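Local coordinates for magnesium and cobalt efflux protein (Bordetella parapertussis, PDB 3JTF) that binds AMP through its paired CBS domains, the part of the protein present here, and probably plays a role in magnesium and cobalt ion transport, at residues R76-I81 with L101-D106. Numbering follows the deposited sequence.
Sequences RPAVFI and LAIVID
F80 and I103 lie side by side as a parallel bridge pair, their side chains on the same face of the sheet. CD1 and CE1 of the F80 ring rest obliquely against the CB and CG2 of I103, with F80 CE1 to I103 CG2 at 3.8 Å. The ring is set there by chi1 of -64°, which puts F80 CG anti to the carbonyl carbon. I105 CG2 meets the same ring at CD1, so two methyls from alternate residues of 101-106 pack on one aromatic. On the other face, I81 CG2 lies 3.9 Å from A102 CB. The CG1 and CD1 of I81 also approach this methyl, so three carbons of I81 meet A102. I81 CG1 reaches V104 CG2 more loosely.

Three main-chain hydrogen bonds join the two segments. I103 N-H donates to V79 O at 2.9 Å, and I103 O accepts from I81 N at 2.9 Å. I103 is therefore held from both its N-H and its carbonyl. The third bond runs from I105 N to I81 O at 2.8 Å, with the donor tilted 28° from the carbonyl plane. Before the paired part, a water accepts from V79 N at 2.9 Å. Its link to L101 O is unusually short, and the exact length is doubtful.

Farther out, L90 and F94 of helix 87-96 touch I81 and A102. I54 of strand 51-56 touches I103 and A78. Strand 111-116 flanks 101-105 on its other edge. L101 lines the AMP pocket. Strand 80-82, helix 87-96 and strand 101-105 form a beta-alpha-beta unit, with the parallel strand pair characteristic of a CBS domain, here the second of the pair.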
ATOM      1  N   ARG B  76     -13.772   0.697  -7.443  1.00 22.04           N
ATOM      2  CA  ARG B  76     -14.472   1.564  -6.513  0.50 21.76           C
ATOM      3  C   ARG B  76     -14.452   2.996  -7.057  1.00 21.66           C
ATOM      4  O   ARG B  76     -13.541   3.367  -7.797  1.00 18.27           O
ATOM      5  CB  ARG B  76     -13.831   1.478  -5.141  0.50 22.28           C
ATOM      6  CG  ARG B  76     -13.844   0.056  -4.558  0.50 24.90           C
ATOM      7  CD  ARG B  76     -15.069  -0.248  -3.663  0.50 26.06           C
ATOM      8  NE  ARG B  76     -16.331  -0.069  -4.357  0.50 27.72           N
ATOM      9  CZ  ARG B  76     -16.950  -0.999  -5.081  0.50 28.76           C
ATOM     10  NH1 ARG B  76     -18.096  -0.693  -5.663  0.50 28.71           N
ATOM     11  NH2 ARG B  76     -16.441  -2.219  -5.234  0.50 28.60           N
ATOM     12  N   PRO B  77     -15.476   3.804  -6.683  1.00 20.61           N
ATOM     13  CA  PRO B  77     -15.467   5.186  -7.179  1.00 19.88           C
ATOM     14  C   PRO B  77     -14.178   5.927  -6.758  1.00 18.72           C
ATOM     15  O   PRO B  77     -13.676   5.750  -5.644  1.00 18.44           O
ATOM     16  CB  PRO B  77     -16.720   5.812  -6.569  1.00 21.06           C
ATOM     17  CG  PRO B  77     -17.585   4.657  -6.118  1.00 22.56           C
ATOM     18  CD  PRO B  77     -16.627   3.530  -5.808  1.00 22.09           C
ATOM     19  N   ALA B  78     -13.634   6.708  -7.679  1.00 16.94           N
ATOM     20  CA  ALA B  78     -12.464   7.516  -7.428  1.00 16.33           C
ATOM     21  C   ALA B  78     -12.877   8.785  -6.657  1.00 15.92           C
ATOM     22  O   ALA B  78     -13.998   9.257  -6.759  1.00 16.21           O
ATOM     23  CB  ALA B  78     -11.833   7.900  -8.715  1.00 14.82           C
ATOM     24  N   VAL B  79     -11.961   9.304  -5.878  1.00 15.36           N
ATOM     25  CA  VAL B  79     -12.110  10.644  -5.319  1.00 15.89           C
ATOM     26  C   VAL B  79     -11.355  11.594  -6.239  1.00 15.58           C
ATOM     27  O   VAL B  79     -10.148  11.407  -6.487  1.00 15.40           O
ATOM     28  CB  VAL B  79     -11.553  10.687  -3.894  1.00 16.92           C
ATOM     29  CG1 VAL B  79     -11.821  12.036  -3.245  1.00 15.66           C
ATOM     30  CG2 VAL B  79     -12.215   9.550  -3.042  1.00 17.38           C
ATOM     31  N   PHE B  80     -12.061  12.569  -6.798  1.00 15.01           N
ATOM     32  CA  PHE B  80     -11.463  13.572  -7.648  1.00 15.66           C
ATOM     33  C   PHE B  80     -11.236  14.858  -6.851  1.00 16.71           C
ATOM     34  O   PHE B  80     -12.159  15.364  -6.256  1.00 15.27           O
ATOM     35  CB  PHE B  80     -12.343  13.890  -8.870  1.00 17.51           C
ATOM     36  CG  PHE B  80     -12.521  12.724  -9.803  1.00 16.44           C
ATOM     37  CD1 PHE B  80     -11.614  12.504 -10.823  1.00 18.57           C
ATOM     38  CD2 PHE B  80     -13.587  11.860  -9.650  1.00 17.38           C
ATOM     39  CE1 PHE B  80     -11.737  11.386 -11.692  1.00 19.18           C
ATOM     40  CE2 PHE B  80     -13.734  10.743 -10.479  1.00 18.53           C
ATOM     41  CZ  PHE B  80     -12.796  10.500 -11.516  1.00 18.35           C
ATOM     42  N   ILE B  81      -9.995  15.338  -6.793  1.00 16.47           N
ATOM     43  CA  ILE B  81      -9.672  16.536  -6.023  1.00 16.75           C
ATOM     44  C   ILE B  81      -9.019  17.603  -6.898  1.00 16.83           C
ATOM     45  O   ILE B  81      -8.228  17.296  -7.820  1.00 16.03           O
ATOM     46  CB  ILE B  81      -8.770  16.234  -4.786  1.00 17.18           C
ATOM     47  CG1 ILE B  81      -7.364  15.859  -5.204  1.00 17.74           C
ATOM     48  CG2 ILE B  81      -9.422  15.128  -3.867  1.00 17.01           C
ATOM     49  CD1 ILE B  81      -6.305  15.778  -4.041  1.00 20.51           C
ATOM     50  N   LEU B 101      -5.732   7.371  -2.079  1.00 17.22           N
ATOM     51  CA  LEU B 101      -5.325   7.750  -3.433  1.00 17.14           C
ATOM     52  C   LEU B 101      -6.447   8.569  -4.025  1.00 16.70           C
ATOM     53  O   LEU B 101      -7.624   8.168  -3.947  1.00 17.31           O
ATOM     54  CB  LEU B 101      -5.073   6.504  -4.289  1.00 16.98           C
ATOM     55  CG  LEU B 101      -4.482   6.793  -5.688  1.00 19.12           C
ATOM     56  CD1 LEU B 101      -3.490   5.739  -6.209  1.00 18.86           C
ATOM     57  CD2 LEU B 101      -5.607   6.962  -6.685  1.00 19.05           C
ATOM     58  N   ALA B 102      -6.104   9.721  -4.605  1.00 14.68           N
ATOM     59  CA  ALA B 102      -7.068  10.572  -5.268  1.00 14.08           C
ATOM     60  C   ALA B 102      -6.562  10.898  -6.674  1.00 14.19           C
ATOM     61  O   ALA B 102      -5.361  10.958  -6.910  1.00 14.17           O
ATOM     62  CB  ALA B 102      -7.291  11.903  -4.461  1.00 12.62           C
ATOM     63  N   ILE B 103      -7.506  11.098  -7.583  1.00 13.79           N
ATOM     64  CA  ILE B 103      -7.219  11.581  -8.892  1.00 14.19           C
ATOM     65  C   ILE B 103      -7.311  13.096  -8.847  1.00 14.14           C
ATOM     66  O   ILE B 103      -8.250  13.653  -8.296  1.00 14.88           O
ATOM     67  CB  ILE B 103      -8.224  11.015  -9.926  1.00 13.96           C
ATOM     68  CG1 ILE B 103      -8.200   9.485  -9.983  1.00 15.86           C
ATOM     69  CG2 ILE B 103      -7.962  11.613 -11.358  1.00 13.97           C
ATOM     70  CD1 ILE B 103      -6.826   8.932 -10.269  1.00 17.66           C
ATOM     71  N   VAL B 104      -6.342  13.761  -9.456  1.00 14.51           N
ATOM     72  CA  VAL B 104      -6.252  15.199  -9.413  1.00 15.02           C
ATOM     73  C   VAL B 104      -6.816  15.798 -10.704  1.00 16.18           C
ATOM     74  O   VAL B 104      -6.481  15.337 -11.817  1.00 17.28           O
ATOM     75  CB  VAL B 104      -4.802  15.633  -9.262  1.00 14.99           C
ATOM     76  CG1 VAL B 104      -4.675  17.176  -9.259  1.00 14.59           C
ATOM     77  CG2 VAL B 104      -4.191  14.989  -8.003  1.00 13.87           C
ATOM     78  N   ILE B 105      -7.646  16.818 -10.565  1.00 17.24           N
ATOM     79  CA  ILE B 105      -8.202  17.530 -11.721  1.00 18.79           C
ATOM     80  C   ILE B 105      -7.843  19.026 -11.727  1.00 18.42           C
ATOM     81  O   ILE B 105      -7.704  19.624 -10.693  1.00 18.87           O
ATOM     82  CB  ILE B 105      -9.738  17.294 -11.850  1.00 19.34           C
ATOM     83  CG1 ILE B 105     -10.497  17.923 -10.709  1.00 21.87           C
ATOM     84  CG2 ILE B 105     -10.071  15.809 -11.954  1.00 20.15           C
ATOM     85  CD1 ILE B 105     -12.019  17.665 -10.755  1.00 25.10           C
ATOM     86  N   ASP B 106      -7.628  19.602 -12.904  1.00 20.13           N
ATOM     87  CA  ASP B 106      -7.312  21.053 -13.042  1.00 20.74           C
ATOM     88  C   ASP B 106      -8.561  21.896 -12.879  1.00 21.31           C
ATOM     89  O   ASP B 106      -9.663  21.355 -12.758  1.00 20.68           O
ATOM     90  CB  ASP B 106      -6.648  21.380 -14.378  1.00 20.76           C
ATOM     91  CG  ASP B 106      -7.552  21.090 -15.594  1.00 20.85           C
ATOM     92  OD1 ASP B 106      -8.774  21.361 -15.601  1.00 21.87           O
ATOM     93  OD2 ASP B 106      -7.022  20.580 -16.576  1.00 20.51           O
TER
HETATM   94  O   HOH W   1      -9.682   7.662  -5.330  1.00 17.93           O